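Local coordinates for protein beta-galactosidase/beta-glucuronidase (Faecalibacterium prausnitzii L2-6, PDB 6MVF) that binds flavin mononucleotide and probably hydrolyses beta-glucuronides as a glycoside hydrolase family 2 enzyme of a human gut bacterium, at residues A[176-181]-A[377-382]; A[111-116]-A[371-376]; A[336-339]-A[343-346]; A[415-420]-A[427-432]. One frame throughout, in Å; residues are numbered along the deposited sequence.

Contact 1: A[176-181]-A[377-382]; sequences DYYGGP and EMKELI. With FMN (flavin mononucleotide), chain G.
Tyr177 and Lys379 meet at the phosphate of the flavin mononucleotide, where Tyr177 OH lies 3.2 Å from Lys379 CE. That hydroxyl carries two hydrogen bonds: it donates to FMN O3P at 2.6 Å and accepts from the ribityl O2' of FMN at 2.7 Å. Lys379 NZ is modelled against the same O3P, but the separation is far too short for an ordinary ion pair and its nature is doubtful. One face of the Tyr177 ring lies against the flavin, with FMN C10 3.3 Å above its plane; the Tyr178 ring meets the other face edge-on, its CD1 over the centre. The Tyr178 ring in turn receives Lys379 in a CH-pi contact, CD standing 4.1 Å from its centroid and 29° off the normal, while Glu380 CG touches its edge, 3.7 Å from CD2. A type I' beta turn from Tyr177 to Gly180 includes both tyrosines, and Gly180 N closes it on Tyr177 O at 3.0 Å. This loop follows strand 172-173 and leans on helix 368-385 of the TIM-barrel region, so the cofactor is held between two parts of the fold. Lys379 gets there with CG anti to its backbone N (chi1 -154°) and an extended chain. Further out, Tyr178 OH is hydrogen-bonded to Glu376 OE1, and Glu380 OE1 to Ser117 OG.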
# COMPACT_ATOMS: atom_id res chain seq x y z
N ASP A 176 23.73 -25.55 3.68
CA ASP A 176 25.07 -25.68 4.24
C ASP A 176 26.18 -25.57 3.23
O ASP A 176 27.35 -25.67 3.60
CB ASP A 176 25.22 -27.04 4.96
CG ASP A 176 24.60 -27.03 6.33
OD1 ASP A 176 24.88 -26.07 7.09
OD2 ASP A 176 23.83 -27.96 6.64
N TYR A 177 25.87 -25.37 1.96
CA TYR A 177 26.88 -25.42 0.90
C TYR A 177 27.17 -24.00 0.39
O TYR A 177 26.50 -23.48 -0.50
CB TYR A 177 26.43 -26.36 -0.21
CG TYR A 177 27.55 -26.65 -1.17
CD1 TYR A 177 28.58 -27.51 -0.83
CD2 TYR A 177 27.60 -26.02 -2.39
CE1 TYR A 177 29.61 -27.75 -1.71
CE2 TYR A 177 28.62 -26.26 -3.27
CZ TYR A 177 29.61 -27.11 -2.93
OH TYR A 177 30.61 -27.31 -3.84
N TYR A 178 28.20 -23.38 0.98
CA TYR A 178 28.73 -22.09 0.52
C TYR A 178 27.66 -21.03 0.40
O TYR A 178 27.70 -20.19 -0.50
CB TYR A 178 29.45 -22.24 -0.81
CG TYR A 178 30.73 -23.03 -0.73
CD1 TYR A 178 30.73 -24.41 -0.93
CD2 TYR A 178 31.95 -22.40 -0.49
CE1 TYR A 178 31.90 -25.14 -0.88
CE2 TYR A 178 33.12 -23.13 -0.44
CZ TYR A 178 33.09 -24.49 -0.63
OH TYR A 178 34.26 -25.22 -0.58
N GLY A 179 26.70 -21.06 1.33
CA GLY A 179 25.65 -20.05 1.36
C GLY A 179 24.81 -19.99 0.11
O GLY A 179 24.28 -18.93 -0.23
N GLY A 180 24.70 -21.11 -0.61
CA GLY A 180 23.96 -21.16 -1.85
C GLY A 180 22.48 -21.32 -1.62
O GLY A 180 21.98 -21.50 -0.49
N PRO A 181 21.72 -21.22 -2.71
CA PRO A 181 20.25 -21.25 -2.60
C PRO A 181 19.67 -22.66 -2.49
O PRO A 181 18.49 -22.80 -2.12
CB PRO A 181 19.79 -20.56 -3.88
CG PRO A 181 20.89 -20.87 -4.88
CD PRO A 181 22.18 -20.93 -4.08
N GLU A 377 36.34 -17.57 -2.08
CA GLU A 377 35.53 -16.41 -2.44
C GLU A 377 34.96 -16.54 -3.84
O GLU A 377 33.83 -16.11 -4.10
CB GLU A 377 36.36 -15.13 -2.31
CG GLU A 377 35.52 -13.88 -2.21
CD GLU A 377 36.24 -12.70 -1.53
OE1 GLU A 377 37.48 -12.55 -1.69
OE2 GLU A 377 35.55 -11.90 -0.86
N MET A 378 35.71 -17.16 -4.76
CA MET A 378 35.18 -17.35 -6.10
C MET A 378 34.14 -18.46 -6.12
O MET A 378 33.15 -18.38 -6.87
CB MET A 378 36.30 -17.66 -7.07
CG MET A 378 35.85 -17.63 -8.51
SD MET A 378 35.59 -15.92 -9.04
CE MET A 378 34.27 -16.21 -10.19
N LYS A 379 34.32 -19.47 -5.27
CA LYS A 379 33.35 -20.58 -5.18
C LYS A 379 32.04 -20.04 -4.61
O LYS A 379 31.01 -20.45 -5.06
CB LYS A 379 33.94 -21.73 -4.38
CG LYS A 379 33.36 -23.09 -4.72
CD LYS A 379 34.07 -24.27 -4.13
CE LYS A 379 33.24 -25.52 -4.22
NZ LYS A 379 33.92 -26.69 -3.63
N GLU A 380 32.10 -19.14 -3.64
CA GLU A 380 30.89 -18.55 -3.10
C GLU A 380 30.24 -17.60 -4.09
O GLU A 380 29.02 -17.52 -4.17
CB GLU A 380 31.19 -17.82 -1.78
CG GLU A 380 31.62 -18.73 -0.65
CD GLU A 380 32.02 -17.95 0.59
OE1 GLU A 380 32.66 -16.88 0.45
OE2 GLU A 380 31.69 -18.40 1.70
N LEU A 381 31.05 -16.84 -4.83
CA LEU A 381 30.48 -15.90 -5.79
C LEU A 381 29.69 -16.63 -6.87
O LEU A 381 28.61 -16.18 -7.27
CB LEU A 381 31.58 -15.05 -6.41
CG LEU A 381 31.14 -14.13 -7.55
CD1 LEU A 381 30.14 -13.08 -7.04
CD2 LEU A 381 32.36 -13.48 -8.23
N ILE A 382 30.21 -17.75 -7.35
CA ILE A 382 29.54 -18.45 -8.43
C ILE A 382 28.32 -19.20 -7.92
O ILE A 382 27.27 -19.20 -8.56
CB ILE A 382 30.53 -19.39 -9.13
CG1 ILE A 382 31.58 -18.54 -9.86
CG2 ILE A 382 29.80 -20.37 -10.06
CD1 ILE A 382 32.64 -19.35 -10.54
N1 FMN G . 26.28 -29.38 -3.60
C2 FMN G . 25.53 -29.39 -2.50
O2 FMN G . 25.59 -30.32 -1.69
N3 FMN G . 24.70 -28.41 -2.18
C4 FMN G . 24.53 -27.37 -2.93
O4 FMN G . 23.77 -26.47 -2.63
C4A FMN G . 25.29 -27.30 -4.13
N5 FMN G . 25.13 -26.24 -4.88
C5A FMN G . 25.80 -26.10 -6.01
C6 FMN G . 25.60 -24.98 -6.77
C7 FMN G . 26.26 -24.82 -7.93
C7M FMN G . 26.05 -23.61 -8.74
C8 FMN G . 27.21 -25.85 -8.36
C8M FMN G . 27.96 -25.67 -9.63
C9 FMN G . 27.40 -26.97 -7.59
C9A FMN G . 26.72 -27.15 -6.42
N10 FMN G . 26.94 -28.27 -5.63
C10 FMN G . 26.20 -28.37 -4.45
C1' FMN G . 27.85 -29.27 -6.16
C2' FMN G . 29.16 -29.62 -5.49
O2' FMN G . 30.03 -28.67 -6.06
C3' FMN G . 29.70 -30.97 -5.89
O3' FMN G . 28.65 -31.75 -6.42
C4' FMN G . 30.27 -31.79 -4.76
O4' FMN G . 29.37 -31.64 -3.67
C5' FMN G . 31.70 -31.43 -4.37
O5' FMN G . 31.72 -30.54 -3.26
P FMN G . 33.00 -29.70 -2.83
O1P FMN G . 32.81 -29.61 -1.36
O2P FMN G . 34.17 -30.52 -3.29
O3P FMN G . 32.99 -28.38 -3.50

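Contact 2: A[111-116]-A[371-376]; sequences THEGGF and HTHVME
Glu113 and His373 are joined by the hydrogen bond that carries this contact: His373 ND1 donates to Glu113 OE1 at 2.6 Å, with an N-H...O angle of 147°. The nitrogen meets the oxygen on the anti side of the carboxylate, modestly out of its plane, and OE1 is likewise tilted from the plane of the imidazole. Ring and carboxylate remain nearly coplanar, 29° apart. Each side chain leaves its backbone with CG anti to N, chi1 being 175° in His373, and the extended Glu113 chain spans the gap between strand 107-113 and helix 368-385.

Van der Waals contact is slight: Glu113 CG passes the imidazole at its edge, 3.5 Å from His373 ND1, and Gly114 CA lies 3.8 Å from His373 CE1. A side chain on Gly114 would point at this ring, and the backbone angles there would also press it against the carbonyl of Glu113.

As to place, strand 107-113 is an outermost strand of a six-stranded antiparallel sheet in the sugar-binding region, and helix 368-385 belongs to the TIM-barrel region, so the bond spans two domains. Ser145 OG also binds Glu113 OE1, and His373 NE2 makes a weak hydrogen bond to Glu377 OE1. With a carboxylate at each ring nitrogen, the buried imidazole would probably be biased toward its protonated, cationic form.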
# COMPACT_ATOMS: atom_id res chain seq x y z
N THR A 111 32.90 -19.70 11.79
CA THR A 111 33.72 -18.55 11.44
C THR A 111 33.77 -18.39 9.93
O THR A 111 33.57 -19.35 9.17
CB THR A 111 35.16 -18.66 11.94
OG1 THR A 111 35.76 -19.85 11.40
CG2 THR A 111 35.21 -18.69 13.46
N HIS A 112 34.04 -17.17 9.48
CA HIS A 112 33.97 -16.91 8.06
C HIS A 112 34.91 -15.78 7.68
O HIS A 112 35.09 -14.82 8.43
CB HIS A 112 32.55 -16.54 7.62
CG HIS A 112 32.41 -16.34 6.15
ND1 HIS A 112 32.57 -15.11 5.55
CD2 HIS A 112 32.13 -17.21 5.16
CE1 HIS A 112 32.39 -15.24 4.25
NE2 HIS A 112 32.12 -16.50 3.99
N GLU A 113 35.49 -15.90 6.50
CA GLU A 113 36.42 -14.90 5.99
C GLU A 113 35.95 -14.48 4.60
O GLU A 113 35.43 -15.29 3.83
CB GLU A 113 37.82 -15.48 5.97
CG GLU A 113 38.89 -14.50 5.61
CD GLU A 113 40.25 -15.16 5.54
OE1 GLU A 113 40.93 -15.00 4.50
OE2 GLU A 113 40.64 -15.83 6.53
N GLY A 114 36.14 -13.20 4.28
CA GLY A 114 35.55 -12.65 3.07
C GLY A 114 34.28 -11.89 3.41
O GLY A 114 33.34 -12.46 3.97
N GLY A 115 34.24 -10.61 3.07
CA GLY A 115 33.21 -9.76 3.63
C GLY A 115 32.09 -9.40 2.68
O GLY A 115 31.43 -8.37 2.86
N PHE A 116 31.85 -10.23 1.67
CA PHE A 116 30.86 -9.87 0.66
C PHE A 116 30.02 -11.06 0.23
O PHE A 116 29.40 -11.01 -0.84
CB PHE A 116 31.54 -9.24 -0.59
CG PHE A 116 32.51 -8.14 -0.25
CD1 PHE A 116 33.82 -8.44 0.12
CD2 PHE A 116 32.09 -6.81 -0.25
CE1 PHE A 116 34.69 -7.44 0.47
CE2 PHE A 116 32.96 -5.80 0.07
CZ PHE A 116 34.27 -6.11 0.44
N HIS A 371 45.80 -18.17 -0.88
CA HIS A 371 45.29 -18.93 -2.02
C HIS A 371 43.93 -19.53 -1.68
O HIS A 371 43.00 -19.48 -2.49
CB HIS A 371 46.28 -20.02 -2.44
CG HIS A 371 45.83 -20.85 -3.61
ND1 HIS A 371 45.22 -22.08 -3.46
CD2 HIS A 371 45.91 -20.64 -4.95
CE1 HIS A 371 44.94 -22.59 -4.65
NE2 HIS A 371 45.35 -21.73 -5.57
N THR A 372 43.79 -20.08 -0.48
CA THR A 372 42.52 -20.65 -0.08
C THR A 372 41.43 -19.59 0.02
O THR A 372 40.30 -19.82 -0.43
CB THR A 372 42.69 -21.41 1.24
OG1 THR A 372 43.48 -22.58 0.98
CG2 THR A 372 41.33 -21.81 1.84
N HIS A 373 41.74 -18.41 0.57
CA HIS A 373 40.76 -17.33 0.58
C HIS A 373 40.22 -17.05 -0.82
O HIS A 373 39.00 -17.00 -1.03
CB HIS A 373 41.38 -16.06 1.17
CG HIS A 373 40.48 -14.86 1.11
ND1 HIS A 373 39.85 -14.34 2.22
CD2 HIS A 373 40.12 -14.05 0.07
CE1 HIS A 373 39.14 -13.28 1.88
NE2 HIS A 373 39.29 -13.08 0.58
N VAL A 374 41.11 -16.87 -1.80
CA VAL A 374 40.67 -16.42 -3.12
C VAL A 374 39.77 -17.48 -3.76
O VAL A 374 38.68 -17.17 -4.25
CB VAL A 374 41.87 -16.05 -4.00
CG1 VAL A 374 41.58 -16.29 -5.45
CG2 VAL A 374 42.26 -14.57 -3.80
N MET A 375 40.19 -18.76 -3.71
CA MET A 375 39.38 -19.83 -4.28
C MET A 375 38.01 -19.93 -3.60
O MET A 375 36.99 -20.11 -4.27
CB MET A 375 40.10 -21.19 -4.18
CG MET A 375 41.50 -21.27 -4.81
SD MET A 375 41.56 -20.99 -6.58
CE MET A 375 40.94 -22.55 -7.21
N GLU A 376 37.98 -19.84 -2.26
CA GLU A 376 36.70 -19.92 -1.56
C GLU A 376 35.78 -18.78 -1.97
O GLU A 376 34.57 -18.99 -2.18
CB GLU A 376 36.91 -19.88 -0.05
CG GLU A 376 37.76 -20.99 0.49
CD GLU A 376 37.00 -22.26 0.74
OE1 GLU A 376 36.25 -22.71 -0.16
OE2 GLU A 376 37.15 -22.83 1.84

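Contact 3: A[336-339]-A[343-346]; sequences HYQH and FYDA
Tyr344 leaves its helix with CG anti to the carbonyl carbon and beside the backbone N (chi1 -66°), a torsion that sends the phenol back toward His339 and brings its hydroxyl to the preceding loop. There His339 N donates to Tyr344 OH at 3.1 Å, and the N-H...O angle of 177° makes the bond almost straight. A water gives the hydroxyl a second tie: it donates to Tyr337 O at 2.7 Å and is hydrogen-bonded to Tyr344 OH at 2.9 Å. Direct and bridged links thus bind one phenol oxygen to two points of the loop backbone. This is the link between strand 331-334 and helix 341-350, part of the eight-stranded beta/alpha barrel, so the first turn of the helix holds the loop that leads into it. Beside the polar pair, Gln338 CG approaches the phenol near its plane, at an edge, 4.2 Å from Tyr344 OH, while His339 CB lies 4.0 Å from the same oxygen. On the same CE2 flank of the ring, His339 O comes within 3.5 Å of Tyr344 CE2. Exchanging Tyr344 for a phenylalanine would probably leave His339 N without its acceptor and the water tied to the loop alone. The loop's own side chains are directed to other neighbours: His339 NE2 to Ala335 O, the carbonyl oxygen of the cis peptide that precedes His336, and Gln338 NE2 to Gln384 OE1. Leu381 and Asn385 of helix 368-385 touch both Gln338 and Tyr344.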
# COMPACT_ATOMS: atom_id res chain seq x y z
N HIS A 336 34.12 -4.13 -6.57
CA HIS A 336 35.22 -5.06 -6.89
C HIS A 336 35.02 -6.33 -6.08
O HIS A 336 35.99 -6.91 -5.59
CB HIS A 336 36.60 -4.49 -6.53
CG HIS A 336 37.13 -3.44 -7.46
ND1 HIS A 336 37.47 -3.70 -8.77
CD2 HIS A 336 37.43 -2.13 -7.25
CE1 HIS A 336 37.93 -2.60 -9.33
NE2 HIS A 336 37.92 -1.63 -8.43
N TYR A 337 33.78 -6.75 -5.91
CA TYR A 337 33.44 -7.76 -4.92
C TYR A 337 32.03 -8.24 -5.25
O TYR A 337 31.41 -7.77 -6.21
CB TYR A 337 33.55 -7.19 -3.51
CG TYR A 337 33.07 -5.77 -3.47
CD1 TYR A 337 31.71 -5.47 -3.51
CD2 TYR A 337 33.97 -4.72 -3.43
CE1 TYR A 337 31.26 -4.15 -3.49
CE2 TYR A 337 33.54 -3.39 -3.42
CZ TYR A 337 32.18 -3.11 -3.45
OH TYR A 337 31.74 -1.80 -3.44
N GLN A 338 31.55 -9.19 -4.46
CA GLN A 338 30.17 -9.64 -4.62
C GLN A 338 29.22 -8.56 -4.09
O GLN A 338 29.47 -7.97 -3.03
CB GLN A 338 29.98 -10.96 -3.88
CG GLN A 338 28.56 -11.43 -3.79
CD GLN A 338 28.50 -12.85 -3.27
OE1 GLN A 338 29.43 -13.63 -3.47
NE2 GLN A 338 27.41 -13.18 -2.60
N HIS A 339 28.18 -8.24 -4.86
CA HIS A 339 27.24 -7.23 -4.43
C HIS A 339 26.03 -7.87 -3.71
O HIS A 339 25.99 -9.07 -3.43
CB HIS A 339 26.81 -6.37 -5.61
CG HIS A 339 27.77 -5.25 -5.92
ND1 HIS A 339 27.40 -3.92 -5.87
CD2 HIS A 339 29.07 -5.27 -6.28
CE1 HIS A 339 28.44 -3.17 -6.19
NE2 HIS A 339 29.46 -3.96 -6.44
N PHE A 343 20.90 -6.09 -5.53
CA PHE A 343 21.30 -5.42 -6.76
C PHE A 343 21.34 -6.38 -7.94
O PHE A 343 20.98 -5.99 -9.06
CB PHE A 343 22.64 -4.69 -6.63
CG PHE A 343 22.88 -3.69 -7.75
CD1 PHE A 343 22.44 -2.37 -7.63
CD2 PHE A 343 23.48 -4.08 -8.94
CE1 PHE A 343 22.61 -1.45 -8.68
CE2 PHE A 343 23.66 -3.16 -9.98
CZ PHE A 343 23.22 -1.85 -9.85
N TYR A 344 21.75 -7.64 -7.73
CA TYR A 344 21.64 -8.62 -8.81
C TYR A 344 20.19 -8.81 -9.22
O TYR A 344 19.88 -8.82 -10.41
CB TYR A 344 22.27 -9.96 -8.42
CG TYR A 344 23.77 -9.89 -8.22
CD1 TYR A 344 24.62 -9.45 -9.22
CD2 TYR A 344 24.33 -10.26 -7.00
CE1 TYR A 344 25.98 -9.37 -9.02
CE2 TYR A 344 25.69 -10.18 -6.78
CZ TYR A 344 26.52 -9.74 -7.80
OH TYR A 344 27.87 -9.66 -7.57
N ASP A 345 19.28 -8.90 -8.24
CA ASP A 345 17.85 -8.94 -8.54
C ASP A 345 17.42 -7.76 -9.41
O ASP A 345 16.78 -7.94 -10.45
CB ASP A 345 17.05 -8.97 -7.23
CG ASP A 345 17.14 -10.31 -6.50
OD1 ASP A 345 17.42 -11.34 -7.17
OD2 ASP A 345 16.92 -10.33 -5.26
N ALA A 346 17.78 -6.53 -8.99
CA ALA A 346 17.49 -5.35 -9.79
C ALA A 346 18.07 -5.44 -11.20
O ALA A 346 17.45 -4.95 -12.15
CB ALA A 346 18.01 -4.10 -9.10
O HOH W 1 30.34 -8.53 -8.57

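Contact 4: A[415-420]-A[427-432]; sequences DLQKLC and RLTTIA
Thr429 OG1 donates its proton to Gln417 OE1 across 2.5 Å, a hydrogen bond that joins helix and strand. The hydroxyl lies in the plane of the amide carbonyl, and the C=O...donor angle of 117° places it on a lone pair of OE1. Two torsions prepare the meeting. Gln417 CG stands anti to the backbone N and the chain then bends at chi2 (74°), which turns the amide toward the strand; in Thr429, chi1 of 58° puts OG1 between the backbone N and the carbonyl carbon. The same setting directs the methyl to the helix, where Thr429 CG2 packs 3.5 Å from Cys420 CB and 4.0 Å from Cys420 SG. One threonine therefore spends its hydroxyl on Gln417 and its methyl on Cys420, residues almost one helical turn apart. Helix 407-423 and strand 428-433 are the second and third elements of a beta-alpha-beta crossover that starts at strand 391-398, and both belong to the TIM barrel. If an alanine stood at Gln417, the buried Thr429 hydroxyl would probably lose this acceptor and a gap would be likely to open beside the strand. Thr447, in a loop, touches both Gln417 and Thr429 from outside the two segments. Backbone polarity of the strand is met by other partners: Thr429 N binds Asp448 OD2 and Thr429 pairs with Val449, whereas Thr430 pairs with Trp394 and Ile396 of strand 391-398.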
# COMPACT_ATOMS: atom_id res chain seq x y z
N ASP A 415 44.35 -21.42 -11.70
CA ASP A 415 43.45 -22.10 -10.76
C ASP A 415 42.05 -21.50 -10.80
O ASP A 415 41.05 -22.23 -10.81
CB ASP A 415 44.01 -22.03 -9.33
CG ASP A 415 45.34 -22.80 -9.17
OD1 ASP A 415 45.60 -23.72 -9.97
OD2 ASP A 415 46.14 -22.48 -8.25
N LEU A 416 41.97 -20.17 -10.83
CA LEU A 416 40.68 -19.48 -10.87
C LEU A 416 39.97 -19.70 -12.20
O LEU A 416 38.75 -19.89 -12.23
CB LEU A 416 40.87 -17.98 -10.60
CG LEU A 416 41.04 -17.57 -9.14
CD1 LEU A 416 41.65 -16.17 -9.01
CD2 LEU A 416 39.69 -17.67 -8.42
N GLN A 417 40.70 -19.65 -13.31
CA GLN A 417 40.08 -19.94 -14.60
C GLN A 417 39.52 -21.36 -14.61
O GLN A 417 38.41 -21.59 -15.09
CB GLN A 417 41.08 -19.75 -15.74
CG GLN A 417 40.55 -20.24 -17.10
CD GLN A 417 39.52 -19.31 -17.70
OE1 GLN A 417 39.22 -18.24 -17.16
NE2 GLN A 417 38.96 -19.70 -18.85
N LYS A 418 40.27 -22.31 -14.04
CA LYS A 418 39.82 -23.69 -14.01
C LYS A 418 38.59 -23.85 -13.12
O LYS A 418 37.69 -24.64 -13.44
CB LYS A 418 40.95 -24.61 -13.55
CG LYS A 418 40.63 -26.08 -13.73
CD LYS A 418 41.33 -26.99 -12.70
CE LYS A 418 41.06 -28.47 -13.01
NZ LYS A 418 41.61 -29.41 -11.99
N LEU A 419 38.53 -23.09 -12.02
CA LEU A 419 37.39 -23.20 -11.11
C LEU A 419 36.12 -22.64 -11.73
O LEU A 419 35.03 -23.20 -11.55
CB LEU A 419 37.70 -22.49 -9.80
CG LEU A 419 36.58 -22.53 -8.77
CD1 LEU A 419 36.33 -23.95 -8.36
CD2 LEU A 419 36.92 -21.65 -7.58
N CYS A 420 36.22 -21.51 -12.44
CA CYS A 420 35.03 -20.93 -13.07
C CYS A 420 34.45 -21.87 -14.12
O CYS A 420 33.22 -21.93 -14.29
CB CYS A 420 35.35 -19.57 -13.69
SG CYS A 420 35.82 -18.22 -12.58
N ARG A 427 29.29 -19.49 -18.56
CA ARG A 427 29.62 -18.08 -18.55
C ARG A 427 31.08 -17.86 -18.96
O ARG A 427 31.94 -18.74 -18.80
CB ARG A 427 29.34 -17.44 -17.18
CG ARG A 427 27.84 -17.29 -16.87
CD ARG A 427 27.62 -16.66 -15.51
NE ARG A 427 26.22 -16.30 -15.26
CZ ARG A 427 25.32 -17.11 -14.71
NH1 ARG A 427 25.65 -18.34 -14.36
NH2 ARG A 427 24.09 -16.67 -14.50
N LEU A 428 31.32 -16.66 -19.48
CA LEU A 428 32.66 -16.23 -19.87
C LEU A 428 33.44 -15.71 -18.67
O LEU A 428 32.87 -15.09 -17.76
CB LEU A 428 32.54 -15.13 -20.93
CG LEU A 428 31.80 -15.60 -22.18
CD1 LEU A 428 31.60 -14.44 -23.12
CD2 LEU A 428 32.56 -16.75 -22.87
N THR A 429 34.74 -15.96 -18.66
CA THR A 429 35.62 -15.35 -17.67
C THR A 429 36.29 -14.11 -18.25
O THR A 429 36.50 -14.01 -19.47
CB THR A 429 36.68 -16.35 -17.17
OG1 THR A 429 37.45 -16.84 -18.27
CG2 THR A 429 36.01 -17.53 -16.49
N THR A 430 36.59 -13.15 -17.38
CA THR A 430 37.18 -11.88 -17.77
C THR A 430 38.22 -11.51 -16.73
O THR A 430 38.35 -12.17 -15.69
CB THR A 430 36.12 -10.75 -17.91
OG1 THR A 430 36.70 -9.60 -18.54
CG2 THR A 430 35.56 -10.31 -16.54
N ILE A 431 38.96 -10.43 -17.01
CA ILE A 431 39.99 -9.92 -16.13
C ILE A 431 40.12 -8.42 -16.39
O ILE A 431 39.85 -7.95 -17.50
CB ILE A 431 41.33 -10.68 -16.34
CG1 ILE A 431 42.40 -10.21 -15.35
CG2 ILE A 431 41.83 -10.59 -17.82
CD1 ILE A 431 43.49 -11.21 -15.17
N ALA A 432 40.52 -7.67 -15.37
CA ALA A 432 40.77 -6.24 -15.54
C ALA A 432 42.25 -5.95 -15.30
O ALA A 432 42.75 -6.16 -14.19
CB ALA A 432 39.88 -5.40 -14.61

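How the contacts relate
Contacts 1 and 2 share helix 368-385, which gives its start to the sugar-binding sheet and its later turns to the flavin loop; His112 and Glu380 join them, 3.0 Å apart at NE2 and OE2. Contacts 3 and 4 are local barrel links, each tying a helix to the loop or strand next to it. Contact 3 lies nearest the centre of the chain, about 5 Å from it centre to centre, against 18 to 19 Å for the others, although contacts 2 and 4 are also buried and contact 1 partly so. The chemistry follows place: cofactor and aromatic groups at contact 1, a histidine-carboxylate pair between domains, and neutral hydroxyl, amide and water bonds within the barrel domain.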